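Local coordinates for protein transcription factor GAMBIF1 (Anopheles gambiae, PDB 1BVO) that binds DNA through its Rel homology specificity domain and probably activates RNA polymerase II transcription of specific target genes, at residues H46-R51 with V149-Q154. Numbering follows the deposited sequence.
Sequences HGYRGR and VFLEGQ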
ATOM      1  N   HIS C  46      17.074 -35.510 -20.168  1.00 52.05           N
ATOM      2  CA  HIS C  46      18.009 -36.542 -20.578  1.00 55.89           C
ATOM      3  C   HIS C  46      17.354 -37.875 -20.311  1.00 58.70           C
ATOM      4  O   HIS C  46      16.436 -37.972 -19.502  1.00 63.59           O
ATOM      5  CB  HIS C  46      19.297 -36.468 -19.767  1.00 52.89           C
ATOM      6  CG  HIS C  46      20.094 -35.224 -20.011  1.00 56.06           C
ATOM      7  ND1 HIS C  46      20.928 -35.080 -21.098  1.00 60.79           N
ATOM      8  CD2 HIS C  46      20.215 -34.096 -19.284  1.00 58.16           C
ATOM      9  CE1 HIS C  46      21.534 -33.907 -21.024  1.00 59.48           C
ATOM     10  NE2 HIS C  46      21.126 -33.294 -19.934  1.00 59.03           N
ATOM     11  N   GLY C  47      17.862 -38.907 -20.965  1.00 59.40           N
ATOM     12  CA  GLY C  47      17.339 -40.245 -20.792  1.00 56.63           C
ATOM     13  C   GLY C  47      15.985 -40.528 -21.414  1.00 56.09           C
ATOM     14  O   GLY C  47      15.501 -41.655 -21.307  1.00 58.85           O
ATOM     15  N   TYR C  48      15.395 -39.562 -22.114  1.00 52.03           N
ATOM     16  CA  TYR C  48      14.080 -39.795 -22.696  1.00 51.73           C
ATOM     17  C   TYR C  48      13.731 -38.872 -23.861  1.00 54.60           C
ATOM     18  O   TYR C  48      14.163 -37.714 -23.918  1.00 50.42           O
ATOM     19  CB  TYR C  48      13.010 -39.705 -21.588  1.00 44.90           C
ATOM     20  CG  TYR C  48      11.554 -39.638 -22.026  1.00 39.15           C
ATOM     21  CD1 TYR C  48      10.979 -38.425 -22.412  1.00 38.12           C
ATOM     22  CD2 TYR C  48      10.724 -40.759 -21.962  1.00 34.82           C
ATOM     23  CE1 TYR C  48       9.623 -38.327 -22.706  1.00 36.16           C
ATOM     24  CE2 TYR C  48       9.359 -40.671 -22.260  1.00 34.58           C
ATOM     25  CZ  TYR C  48       8.819 -39.450 -22.625  1.00 39.11           C
ATOM     26  OH  TYR C  48       7.477 -39.335 -22.896  1.00 39.90           O
ATOM     27  N   ARG C  49      13.015 -39.445 -24.830  1.00 56.59           N
ATOM     28  CA  ARG C  49      12.536 -38.697 -25.979  1.00 57.12           C
ATOM     29  C   ARG C  49      11.074 -39.048 -26.165  1.00 53.68           C
ATOM     30  O   ARG C  49      10.717 -40.225 -26.296  1.00 52.71           O
ATOM     31  CB  ARG C  49      13.310 -39.028 -27.251  1.00 61.57           C
ATOM     32  CG  ARG C  49      12.845 -38.172 -28.442  1.00 62.49           C
ATOM     33  CD  ARG C  49      13.723 -38.334 -29.653  1.00 62.30           C
ATOM     34  NE  ARG C  49      15.047 -37.757 -29.441  1.00 64.40           N
ATOM     35  CZ  ARG C  49      16.186 -38.316 -29.841  1.00 74.53           C
ATOM     36  NH1 ARG C  49      16.180 -39.480 -30.481  1.00 69.78           N
ATOM     37  NH2 ARG C  49      17.337 -37.689 -29.616  1.00 80.81           N
ATOM     38  N   GLY C  50      10.237 -38.021 -26.157  1.00 48.21           N
ATOM     39  CA  GLY C  50       8.819 -38.213 -26.308  1.00 39.99           C
ATOM     40  C   GLY C  50       8.140 -36.973 -25.798  1.00 41.20           C
ATOM     41  O   GLY C  50       8.769 -35.936 -25.629  1.00 38.52           O
ATOM     42  N   ARG C  51       6.839 -37.074 -25.588  1.00 44.97           N
ATOM     43  CA  ARG C  51       6.029 -35.975 -25.084  1.00 47.78           C
ATOM     44  C   ARG C  51       6.433 -35.702 -23.649  1.00 49.06           C
ATOM     45  O   ARG C  51       6.675 -36.651 -22.886  1.00 48.34           O
ATOM     46  CB  ARG C  51       4.551 -36.366 -25.038  1.00 52.85           C
ATOM     47  CG  ARG C  51       3.972 -36.912 -26.309  1.00 38.45           C
ATOM     48  CD  ARG C  51       3.672 -35.851 -27.320  1.00 46.54           C
ATOM     49  NE  ARG C  51       2.712 -34.827 -26.890  1.00 41.93           N
ATOM     50  CZ  ARG C  51       1.427 -35.026 -26.600  1.00 49.62           C
ATOM     51  NH1 ARG C  51       0.903 -36.247 -26.643  1.00 38.67           N
ATOM     52  NH2 ARG C  51       0.638 -33.965 -26.401  1.00 44.12           N
ATOM     53  N   VAL C 149       9.180 -31.609 -14.319  1.00 53.52           N
ATOM     54  CA  VAL C 149       8.937 -32.187 -15.627  1.00 52.11           C
ATOM     55  C   VAL C 149       8.087 -33.445 -15.502  1.00 54.62           C
ATOM     56  O   VAL C 149       8.239 -34.217 -14.547  1.00 55.02           O
ATOM     57  CB  VAL C 149      10.265 -32.467 -16.374  1.00 48.76           C
ATOM     58  CG1 VAL C 149      10.072 -33.526 -17.447  1.00 51.76           C
ATOM     59  CG2 VAL C 149      10.771 -31.185 -17.018  1.00 50.99           C
ATOM     60  N   PHE C 150       7.152 -33.610 -16.439  1.00 55.25           N
ATOM     61  CA  PHE C 150       6.278 -34.775 -16.464  1.00 52.85           C
ATOM     62  C   PHE C 150       6.311 -35.429 -17.844  1.00 55.58           C
ATOM     63  O   PHE C 150       6.065 -34.776 -18.873  1.00 58.57           O
ATOM     64  CB  PHE C 150       4.825 -34.396 -16.162  1.00 49.72           C
ATOM     65  CG  PHE C 150       4.597 -33.790 -14.808  1.00 41.37           C
ATOM     66  CD1 PHE C 150       4.493 -34.588 -13.666  1.00 41.44           C
ATOM     67  CD2 PHE C 150       4.434 -32.414 -14.673  1.00 36.89           C
ATOM     68  CE1 PHE C 150       4.212 -34.024 -12.415  1.00 33.90           C
ATOM     69  CE2 PHE C 150       4.160 -31.838 -13.427  1.00 36.76           C
ATOM     70  CZ  PHE C 150       4.049 -32.648 -12.297  1.00 31.62           C
ATOM     71  N   LEU C 151       6.651 -36.710 -17.865  1.00 53.07           N
ATOM     72  CA  LEU C 151       6.688 -37.491 -19.088  1.00 54.68           C
ATOM     73  C   LEU C 151       5.301 -37.988 -19.419  1.00 58.85           C
ATOM     74  O   LEU C 151       4.477 -38.160 -18.518  1.00 59.75           O
ATOM     75  CB  LEU C 151       7.596 -38.683 -18.882  1.00 44.98           C
ATOM     76  CG  LEU C 151       8.949 -38.192 -18.405  1.00 47.92           C
ATOM     77  CD1 LEU C 151       9.939 -39.304 -18.563  1.00 51.59           C
ATOM     78  CD2 LEU C 151       9.371 -36.983 -19.234  1.00 44.13           C
ATOM     79  N   GLU C 152       5.023 -38.185 -20.708  1.00 65.45           N
ATOM     80  CA  GLU C 152       3.718 -38.708 -21.120  1.00 67.33           C
ATOM     81  C   GLU C 152       3.706 -40.100 -20.475  1.00 70.60           C
ATOM     82  O   GLU C 152       4.762 -40.726 -20.345  1.00 68.84           O
ATOM     83  CB  GLU C 152       3.611 -38.813 -22.656  1.00 64.16           C
ATOM     84  CG  GLU C 152       2.177 -39.050 -23.167  1.00 64.09           C
ATOM     85  CD  GLU C 152       2.069 -39.348 -24.667  1.00 66.74           C
ATOM     86  OE1 GLU C 152       3.061 -39.764 -25.296  1.00 68.46           O
ATOM     87  OE2 GLU C 152       0.964 -39.198 -25.234  1.00 65.23           O
ATOM     88  N   GLY C 153       2.545 -40.575 -20.037  1.00 72.03           N
ATOM     89  CA  GLY C 153       2.523 -41.869 -19.365  1.00 80.13           C
ATOM     90  C   GLY C 153       2.456 -43.120 -20.217  1.00 83.89           C
ATOM     91  O   GLY C 153       3.444 -43.598 -20.769  1.00 84.08           O
ATOM     92  N   GLN C 154       1.282 -43.723 -20.191  1.00 87.62           N
ATOM     93  CA  GLN C 154       0.956 -44.919 -20.953  1.00 93.27           C
ATOM     94  C   GLN C 154      -0.453 -44.554 -21.409  1.00 93.53           C
ATOM     95  O   GLN C 154      -0.942 -45.021 -22.440  1.00 97.46           O
ATOM     96  CB  GLN C 154       1.002 -46.151 -20.034  1.00 92.31           C
ATOM     97  CG  GLN C 154       0.341 -47.400 -20.562  1.00100.00           C
ATOM     98  CD  GLN C 154      -1.152 -47.354 -20.349  1.00100.00           C
ATOM     99  OE1 GLN C 154      -1.933 -47.451 -21.298  1.00100.00           O
ATOM    100  NE2 GLN C 154      -1.561 -47.128 -19.097  1.00100.00           N
TER
HETATM  101  O   HOH W   1       5.679 -39.776 -25.788  1.00 50.06           O
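The carbonyl oxygen of Arg51 takes two donors, one from each segment. Glu152 N reaches Arg51 O at 3.1 Å from above the carbonyl plane, while the hydroxyl of Tyr48, within the same loop, lies in that plane on a lone pair, with OH 2.8 Å from Arg51 O. The backbone bond continues the antiparallel pairing of strands 52-59 and 142-152, where Phe150 pairs with Val53, up to the loop 46-51. The Tyr48 CB points toward the strand, and with CG anti to the backbone N (chi1 168°) one ring face lies against Leu151. The CD1 methyl sits over the ring centre, 3.8 Å from the centroid of Tyr48, in a CH-pi contact, and CD2 of Leu151 packs by the ring atom CE1 at 3.7 Å. Leu151 also touches Leu163 of strand 159-172 and Ala52 of strand 52-59.

Beyond the hydroxyl the contact turns polar. Glu152 runs out extended, its OE1 by CB and CG of Arg51, the two side chains crossing at a slant. The Arg51 chain is bent at chi2 and chi3, which place CD and NE; NH1 lies 3.3 Å from Glu152 OE2, a salt bridge in which guanidinium and carboxylate planes stand 76° apart. Both ends have further partners: Arg51 NE pairs with Glu87, and Glu152 OE2 accepts from Gly157 N. A water joins the other carboxylate oxygen to the loop backbone, donating to Glu152 OE1 at 2.7 Å and accepting from Arg51 N, with a weak bond to Tyr48 OH.

This is a surface contact of the immunoglobulin-like Rel specificity domain, about 26 Å from the DNA at nearest atoms. Paired to both Glu87 and Glu152, the Arg51 guanidinium probably offsets part of their negative charge and would tend to keep both ionised, an effect solvent should weaken.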